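Local coordinates for HpcH/HpaI aldolase (Desulfitobacterium hafniense, PDB 3QZ6), which belongs to the HpcH/HpaI aldolase and citrate lyase family and folds as a TIM barrel that assembles into a dimer, at residues P27-V30 against R31-A34; A79-Q82 against R83-I87; E157-D160 against S161-V165; G223-E227 against R228-M232. All coordinates share one frame; numbering follows the deposited sequence.

Contact 1. Residues P27-V30 against R31-A34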
# COMPACT_ATOMS: atom_id res chain seq x y z
N PRO A 27 7.59 3.57 6.06
CA PRO A 27 7.59 5.04 6.12
C PRO A 27 7.67 5.72 4.74
O PRO A 27 7.38 6.91 4.64
CB PRO A 27 8.84 5.36 6.93
CG PRO A 27 9.11 4.12 7.75
CD PRO A 27 8.67 2.97 6.87
N ASP A 28 8.08 4.99 3.71
CA ASP A 28 8.10 5.58 2.38
C ASP A 28 6.70 5.91 1.87
O ASP A 28 6.56 6.63 0.88
CB ASP A 28 8.83 4.69 1.37
CG ASP A 28 10.34 4.88 1.42
OD1 ASP A 28 10.78 6.01 1.69
OD2 ASP A 28 11.09 3.91 1.17
N ILE A 29 5.66 5.40 2.53
CA ILE A 29 4.30 5.79 2.17
C ILE A 29 4.19 7.32 2.27
O ILE A 29 3.41 7.95 1.56
CB ILE A 29 3.22 5.14 3.06
CG1 ILE A 29 1.82 5.37 2.47
CG2 ILE A 29 3.27 5.68 4.52
CD1 ILE A 29 1.65 4.81 1.08
N VAL A 30 4.97 7.91 3.17
CA VAL A 30 4.94 9.37 3.36
C VAL A 30 5.45 10.09 2.11
O VAL A 30 4.91 11.12 1.70
CB VAL A 30 5.80 9.80 4.56
CG1 VAL A 30 5.88 11.33 4.64
CG2 VAL A 30 5.25 9.21 5.85
N ARG A 31 6.51 9.56 1.52
CA ARG A 31 7.06 10.17 0.31
C ARG A 31 6.13 9.98 -0.88
O ARG A 31 6.01 10.86 -1.74
CB ARG A 31 8.44 9.59 0.01
CG ARG A 31 9.40 9.71 1.18
CD ARG A 31 10.49 8.64 1.06
NE ARG A 31 11.50 9.11 0.16
CZ ARG A 31 12.46 8.40 -0.43
NH1 ARG A 31 12.62 7.08 -0.27
NH2 ARG A 31 13.28 9.05 -1.22
N ILE A 32 5.46 8.83 -0.92
CA ILE A 32 4.46 8.59 -1.96
C ILE A 32 3.32 9.59 -1.83
O ILE A 32 2.85 10.16 -2.81
CB ILE A 32 3.94 7.15 -1.90
CG1 ILE A 32 4.98 6.20 -2.52
CG2 ILE A 32 2.61 7.03 -2.64
CD1 ILE A 32 4.66 4.73 -2.33
N TYR A 33 2.88 9.80 -0.59
CA TYR A 33 1.77 10.73 -0.35
C TYR A 33 2.15 12.19 -0.64
O TYR A 33 1.34 12.96 -1.16
CB TYR A 33 1.23 10.55 1.08
CG TYR A 33 0.27 9.37 1.23
CD1 TYR A 33 -0.19 8.66 0.12
CD2 TYR A 33 -0.19 8.97 2.48
CE1 TYR A 33 -1.08 7.59 0.25
CE2 TYR A 33 -1.07 7.90 2.63
CZ TYR A 33 -1.52 7.22 1.52
OH TYR A 33 -2.41 6.16 1.68
N ALA A 34 3.37 12.57 -0.32
CA ALA A 34 3.83 13.92 -0.65
C ALA A 34 3.81 14.11 -2.16
O ALA A 34 3.32 15.11 -2.66
CB ALA A 34 5.24 14.14 -0.12
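Ile29 lies against the ring of Tyr33 one turn further along helix 29-35, the helix that links strands 16-21 and 40-44 in the first beta-alpha-beta unit of this TIM barrel. This is the tightly packed side of the contact. CG1 of Ile29 sits over one ring face, 4.0 Å from the centroid of the Tyr33 ring and 16° off its normal, a CH-pi contact displaced toward the rim. The ethyl branch gets there because CG1 is anti to the backbone N (chi1 -169°), which points it at the ring; CD1 of Ile29 is 4.0 Å from Tyr33 CE1. Around the pair, Leu21 of strand 16-21 touches both side chains, and Leu58 of helix 52-65 packs on Ile29.

The other side is looser and more polar. Arg31 is exposed, and its chain, bent at chi3, runs alongside Asp28. A salt bridge joins them, although the exact place of the Asp28 carboxylate is less sure in this model. Leu23 of the second subunit packs on Asp28 and Ile32, which brings this flank of the helix to the dimer interface. Beneath the side chains the regular helical bonds begin: Tyr33 N gives its hydrogen to Ile29 O at 2.9 Å, and Ile32 N donates to Asp28 O at 3.0 Å.

Contact 2. Residues A79-Q82 against R83-I87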
# COMPACT_ATOMS: atom_id res chain seq x y z
N ALA A 79 -1.38 9.22 28.03
CA ALA A 79 -0.50 8.30 27.30
C ALA A 79 -0.59 8.54 25.79
O ALA A 79 0.43 8.57 25.11
CB ALA A 79 -0.84 6.85 27.63
N HIS A 80 -1.80 8.71 25.27
CA HIS A 80 -1.93 8.95 23.82
C HIS A 80 -1.55 10.37 23.45
O HIS A 80 -0.74 10.59 22.55
CB HIS A 80 -3.34 8.63 23.33
CG HIS A 80 -3.64 7.16 23.31
ND1 HIS A 80 -4.06 6.48 24.43
CD2 HIS A 80 -3.51 6.24 22.33
CE1 HIS A 80 -4.22 5.20 24.13
NE2 HIS A 80 -3.89 5.03 22.86
N VAL A 81 -2.15 11.34 24.13
CA VAL A 81 -2.00 12.72 23.70
C VAL A 81 -0.59 13.26 23.91
O VAL A 81 0.01 13.83 23.00
CB VAL A 81 -3.03 13.63 24.39
CG1 VAL A 81 -2.75 15.09 24.05
CG2 VAL A 81 -4.45 13.22 23.95
N GLN A 82 -0.05 13.08 25.11
CA GLN A 82 1.28 13.61 25.41
C GLN A 82 2.34 12.97 24.49
O GLN A 82 3.13 13.67 23.87
CB GLN A 82 1.64 13.36 26.88
CG GLN A 82 3.05 13.82 27.25
CD GLN A 82 3.11 15.31 27.53
OE1 GLN A 82 2.23 15.86 28.19
NE2 GLN A 82 4.13 15.97 27.00
N ARG A 83 2.35 11.65 24.41
CA ARG A 83 3.40 10.97 23.65
C ARG A 83 3.33 11.29 22.17
O ARG A 83 4.36 11.52 21.53
CB ARG A 83 3.35 9.45 23.86
CG ARG A 83 3.51 9.01 25.32
CD ARG A 83 3.51 7.48 25.42
NE ARG A 83 4.77 6.92 24.92
CZ ARG A 83 5.07 5.62 24.92
NH1 ARG A 83 4.18 4.73 25.35
NH2 ARG A 83 6.26 5.22 24.47
N LEU A 84 2.13 11.28 21.60
CA LEU A 84 2.03 11.44 20.16
C LEU A 84 2.40 12.86 19.74
O LEU A 84 3.01 13.04 18.69
CB LEU A 84 0.64 11.05 19.64
CG LEU A 84 0.36 9.53 19.71
CD1 LEU A 84 -1.11 9.24 19.42
CD2 LEU A 84 1.27 8.76 18.76
N LEU A 85 2.02 13.86 20.53
CA LEU A 85 2.42 15.24 20.22
C LEU A 85 3.93 15.38 20.38
O LEU A 85 4.59 16.07 19.59
CB LEU A 85 1.72 16.26 21.11
CG LEU A 85 0.21 16.44 20.88
CD1 LEU A 85 -0.35 17.45 21.86
CD2 LEU A 85 -0.07 16.90 19.45
N ASP A 86 4.48 14.76 21.41
CA ASP A 86 5.92 14.86 21.64
C ASP A 86 6.68 14.22 20.48
O ASP A 86 7.67 14.75 19.99
CB ASP A 86 6.30 14.20 22.97
CG ASP A 86 5.89 15.03 24.18
OD1 ASP A 86 5.62 16.24 24.01
OD2 ASP A 86 5.87 14.50 25.30
N ILE A 87 6.19 13.06 20.05
CA ILE A 87 6.81 12.35 18.93
C ILE A 87 6.76 13.19 17.66
O ILE A 87 7.69 13.15 16.85
CB ILE A 87 6.14 10.97 18.72
CG1 ILE A 87 6.54 10.01 19.85
CG2 ILE A 87 6.53 10.37 17.37
CD1 ILE A 87 5.56 8.80 19.99
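Gln82 and Asp86, one turn apart on helix 78-87, are joined by a side-chain hydrogen bond on the helix that connects strands 68-72 and 91-94 of the TIM barrel. NE2 of Gln82 donates to OD2 of Asp86 over 2.8 Å in a nearly straight bond (170°). The acceptor lies in the amide plane of Gln82, whereas the donor meets the syn side of OD2 from 23° outside the carboxylate plane; the two flat groups are turned 54° apart. Gln82 makes the reach by leaving the backbone with CG anti to N and then bending at chi2, which brings NE2 across to the Asp86 carboxylate.

The next shell fixes both ends of this pair. NE2 of Gln82 also donates to the backbone O of Gly119, and OD1 of Asp86 forms a salt bridge with Arg118, so the loop carrying these two residues is tied to the helix through both side chains. On the barrel side, Val81 CG1 and Leu85 CD1 lie alongside each other 4.0 Å apart, and both residues touch Phe92 of strand 91-94 and Ala110 of helix 100-110. Leu84 also touches Phe92 and reaches Phe52 and Ile55 of helix 52-65. Backbone bonds underlie the whole turn, with Leu84 N to His80 O at 3.1 Å and Asp86 N to Gln82 O at 3.0 Å.

Contact 3. Residues E157-D160 against S161-V165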
# COMPACT_ATOMS: atom_id res chain seq x y z
N GLU A 157 -27.17 16.99 18.16
CA GLU A 157 -28.10 17.80 18.93
C GLU A 157 -27.37 18.75 19.88
O GLU A 157 -27.83 19.85 20.15
CB GLU A 157 -29.04 16.91 19.74
CG GLU A 157 -30.00 16.09 18.89
CD GLU A 157 -30.76 15.07 19.71
OE1 GLU A 157 -31.65 14.38 19.15
OE2 GLU A 157 -30.48 14.94 20.93
N ASP A 158 -26.21 18.32 20.38
CA ASP A 158 -25.47 19.11 21.36
C ASP A 158 -24.25 19.77 20.73
O ASP A 158 -23.30 20.14 21.43
CB ASP A 158 -25.05 18.22 22.53
CG ASP A 158 -24.61 19.03 23.74
OD1 ASP A 158 -25.09 20.18 23.89
OD2 ASP A 158 -23.79 18.52 24.53
N ILE A 159 -24.29 19.96 19.42
CA ILE A 159 -23.09 20.33 18.67
C ILE A 159 -22.51 21.70 19.06
O ILE A 159 -21.30 21.87 19.10
CB ILE A 159 -23.32 20.24 17.14
CG1 ILE A 159 -21.99 20.41 16.39
CG2 ILE A 159 -24.37 21.24 16.68
CD1 ILE A 159 -20.98 19.30 16.70
N ASP A 160 -23.36 22.67 19.35
CA ASP A 160 -22.85 24.00 19.69
C ASP A 160 -21.98 23.96 20.95
O ASP A 160 -20.94 24.60 21.02
CB ASP A 160 -23.99 25.01 19.85
CG ASP A 160 -24.54 25.46 18.53
OD1 ASP A 160 -23.92 26.33 17.90
OD2 ASP A 160 -25.59 24.92 18.11
N SER A 161 -22.42 23.19 21.94
CA SER A 161 -21.66 23.02 23.17
C SER A 161 -20.31 22.34 22.88
O SER A 161 -19.28 22.71 23.42
CB SER A 161 -22.47 22.18 24.15
OG SER A 161 -21.77 22.00 25.36
N ILE A 162 -20.33 21.34 22.02
CA ILE A 162 -19.08 20.65 21.71
C ILE A 162 -18.09 21.57 21.00
O ILE A 162 -16.92 21.64 21.37
CB ILE A 162 -19.34 19.38 20.89
CG1 ILE A 162 -20.13 18.38 21.74
CG2 ILE A 162 -18.02 18.78 20.38
CD1 ILE A 162 -20.71 17.19 20.98
N LEU A 163 -18.57 22.29 19.99
CA LEU A 163 -17.69 23.13 19.17
C LEU A 163 -17.31 24.47 19.78
O LEU A 163 -16.43 25.16 19.26
CB LEU A 163 -18.29 23.34 17.77
CG LEU A 163 -18.58 22.06 16.99
CD1 LEU A 163 -19.04 22.38 15.57
CD2 LEU A 163 -17.34 21.17 16.96
N ALA A 164 -17.95 24.85 20.89
CA ALA A 164 -17.63 26.11 21.55
C ALA A 164 -16.41 26.00 22.46
O ALA A 164 -15.88 27.00 22.93
CB ALA A 164 -18.84 26.64 22.35
N VAL A 165 -15.96 24.77 22.73
CA VAL A 165 -14.80 24.58 23.58
C VAL A 165 -13.58 25.22 22.95
O VAL A 165 -13.28 25.00 21.77
CB VAL A 165 -14.54 23.08 23.86
CG1 VAL A 165 -13.22 22.89 24.58
CG2 VAL A 165 -15.69 22.47 24.69
O HOH W 1 -21.59 19.03 25.84
O HOH W 2 -25.27 22.49 22.46
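Asp158 and Ser161 meet at the start of helix 159-163, where Asp158 OD1 lies 3.3 Å from Ser161 CB and two water molecules bridge the residues. Asp158 occupies the N-cap position, yet its carboxylate makes no direct capping bond. One water donates to Asp158 OD1 at 2.7 Å and accepts from Ser161 N at 3.0 Å, so that the amide of Ser161 is satisfied by water and linked only indirectly to the carboxylate. A second water donates to Asp158 OD2 at 2.6 Å and is hydrogen-bonded to Ser161 OG at 3.0 Å. Each carboxylate oxygen therefore receives a water hydrogen. The serine OG is anti to its own N (chi1 -179°), consistent with a separate water serving each.

Farther along, the backbone supplies the partners: Ile162 N donates to Asp158 O at 3.3 Å, and Leu163 N to Ile159 O at 2.9 Å. The bond from Ala164 N to Asp160 O is weak, bent to 125°. Asp160 finds its partners elsewhere, OD2 in a salt bridge with Arg206 and OD1 accepting from Gln207 NE2.

On the buried side, Ile159 CG1 packs 3.6 Å from Leu163 CD1. This short helix lies between two longer ones of the barrel's outer layer: Ile159 and Asp160 touch helix 191-207, while Ser161 and Ile162 pack against helix 100-110, and the chain runs on toward strand 170-173.

Contact 4. Residues G223-E227 against R228-M232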
# COMPACT_ATOMS: atom_id res chain seq x y z
N GLY A 223 -17.30 17.34 -3.73
CA GLY A 223 -17.83 18.60 -4.22
C GLY A 223 -18.82 19.21 -3.25
O GLY A 223 -18.81 20.43 -3.02
N TRP A 224 -19.66 18.37 -2.66
CA TRP A 224 -20.67 18.81 -1.71
C TRP A 224 -20.05 19.61 -0.57
O TRP A 224 -20.58 20.65 -0.18
CB TRP A 224 -21.43 17.60 -1.14
CG TRP A 224 -22.58 17.97 -0.26
CD1 TRP A 224 -23.88 18.15 -0.64
CD2 TRP A 224 -22.55 18.19 1.16
NE1 TRP A 224 -24.65 18.48 0.45
CE2 TRP A 224 -23.86 18.51 1.56
CE3 TRP A 224 -21.54 18.15 2.12
CZ2 TRP A 224 -24.18 18.79 2.89
CZ3 TRP A 224 -21.86 18.43 3.44
CH2 TRP A 224 -23.17 18.74 3.81
N ALA A 225 -18.94 19.12 -0.03
CA ALA A 225 -18.30 19.76 1.11
C ALA A 225 -17.57 21.03 0.68
O ALA A 225 -17.59 22.05 1.38
CB ALA A 225 -17.32 18.79 1.78
N VAL A 226 -16.92 20.96 -0.47
CA VAL A 226 -16.17 22.10 -0.99
C VAL A 226 -17.10 23.30 -1.25
O VAL A 226 -16.77 24.44 -0.90
CB VAL A 226 -15.37 21.72 -2.25
CG1 VAL A 226 -14.83 22.96 -2.96
CG2 VAL A 226 -14.22 20.76 -1.87
N GLU A 227 -18.26 23.03 -1.84
CA GLU A 227 -19.29 24.07 -2.03
C GLU A 227 -19.62 24.78 -0.72
O GLU A 227 -19.95 25.98 -0.71
CB GLU A 227 -20.59 23.45 -2.55
CG GLU A 227 -20.67 23.25 -4.04
CD GLU A 227 -22.03 22.71 -4.46
OE1 GLU A 227 -22.76 22.17 -3.60
OE2 GLU A 227 -22.37 22.83 -5.66
N ARG A 228 -19.57 24.04 0.38
CA ARG A 228 -20.01 24.57 1.66
C ARG A 228 -18.87 25.12 2.51
O ARG A 228 -19.06 25.42 3.69
CB ARG A 228 -20.82 23.50 2.40
CG ARG A 228 -22.20 23.29 1.77
CD ARG A 228 -22.86 22.00 2.19
NE ARG A 228 -24.18 21.88 1.58
CZ ARG A 228 -24.39 21.62 0.29
NH1 ARG A 228 -23.36 21.43 -0.53
NH2 ARG A 228 -25.63 21.54 -0.18
N GLY A 229 -17.70 25.27 1.91
CA GLY A 229 -16.59 25.95 2.57
C GLY A 229 -15.75 25.05 3.46
O GLY A 229 -14.97 25.53 4.28
N ALA A 230 -15.91 23.74 3.32
CA ALA A 230 -15.10 22.80 4.09
C ALA A 230 -13.64 22.88 3.65
O ALA A 230 -13.34 22.73 2.47
CB ALA A 230 -15.62 21.40 3.89
N GLN A 231 -12.72 23.13 4.59
CA GLN A 231 -11.30 23.17 4.26
C GLN A 231 -10.57 21.84 4.52
O GLN A 231 -9.56 21.55 3.87
CB GLN A 231 -10.59 24.27 5.05
CG GLN A 231 -11.05 25.68 4.78
CD GLN A 231 -10.35 26.67 5.69
OE1 GLN A 231 -10.92 27.14 6.68
NE2 GLN A 231 -9.08 26.96 5.39
N MSE A 232 -11.06 21.06 5.48
CA MSE A 232 -10.42 19.79 5.82
C MSE A 232 -11.04 18.66 5.01
O MSE A 232 -12.08 18.11 5.38
CB MSE A 232 -10.54 19.48 7.31
CG MSE A 232 -9.52 20.18 8.18
SE MSE A 232 -7.69 19.57 7.87
CE MSE A 232 -7.80 17.76 8.60
O HOH W 3 -25.97 21.23 -2.90
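Arg228 lies flat on the indole of Trp224, one turn earlier, with guanidinium and ring planes only 10° apart. In this stacked cation-pi contact Arg228 CZ is 3.5 Å from the centroid of the Trp224 five-membered ring. Nearer the backbone, Arg228 CD makes a CH-pi contact with the six-membered ring, 11° off its normal. The arginine chain, extended from CG to NE, carries CD over the six-membered ring and CZ over the five-membered one.

Charged and polar bonds hold the guanidinium over that face. NH1 of Arg228 donates to Trp224 O at 2.9 Å and, within a salt bridge, makes a weak hydrogen bond to Glu227 OE1. A water accepts from Arg228 NH2 at 2.8 Å in the guanidinium plane, and NE pairs with Glu198 of helix 191-207. With all three nitrogens engaged, the rotation of the group should be well restricted.

Apolar packing is slight: Ala225 CB touches Ala230 CB at 3.8 Å, beside Tyr201 of helix 191-207.

Among the backbone bonds, Ala225 O takes two donors from opposite faces of its plane, Arg228 N at 3.0 Å and Ala230 N at 3.1 Å. Gly229 N donates to Val226 O, and Gly229 itself has positive phi (86°). The bonds Ala230 N to Ala225 O and Gly229 N to Val226 O form a Schellman motif, with Gly229 at C-prime, ending helix 223-227 ahead of strand 232-237, the last of the TIM barrel.

How the contacts relate
All four contacts are local, made between residues about one turn apart or at helix ends around the closed eight-stranded barrel, and none touches another. Contacts 1 and 3 lie farthest apart, with centres about 35 Å from each other on opposite sides of the chain's centre; contacts 2 and 4 are likewise opposed, about 30 Å apart. Contacts 3 and 4 are closest, at about 20 Å between centres, and both pack against helix 191-207. Helix 52-65 similarly touches contacts 1 and 2. Contacts 1 and 4 both reach the second subunit. The side chain of Pro27 in contact 1 is about 7 Å from a bound zinc ion.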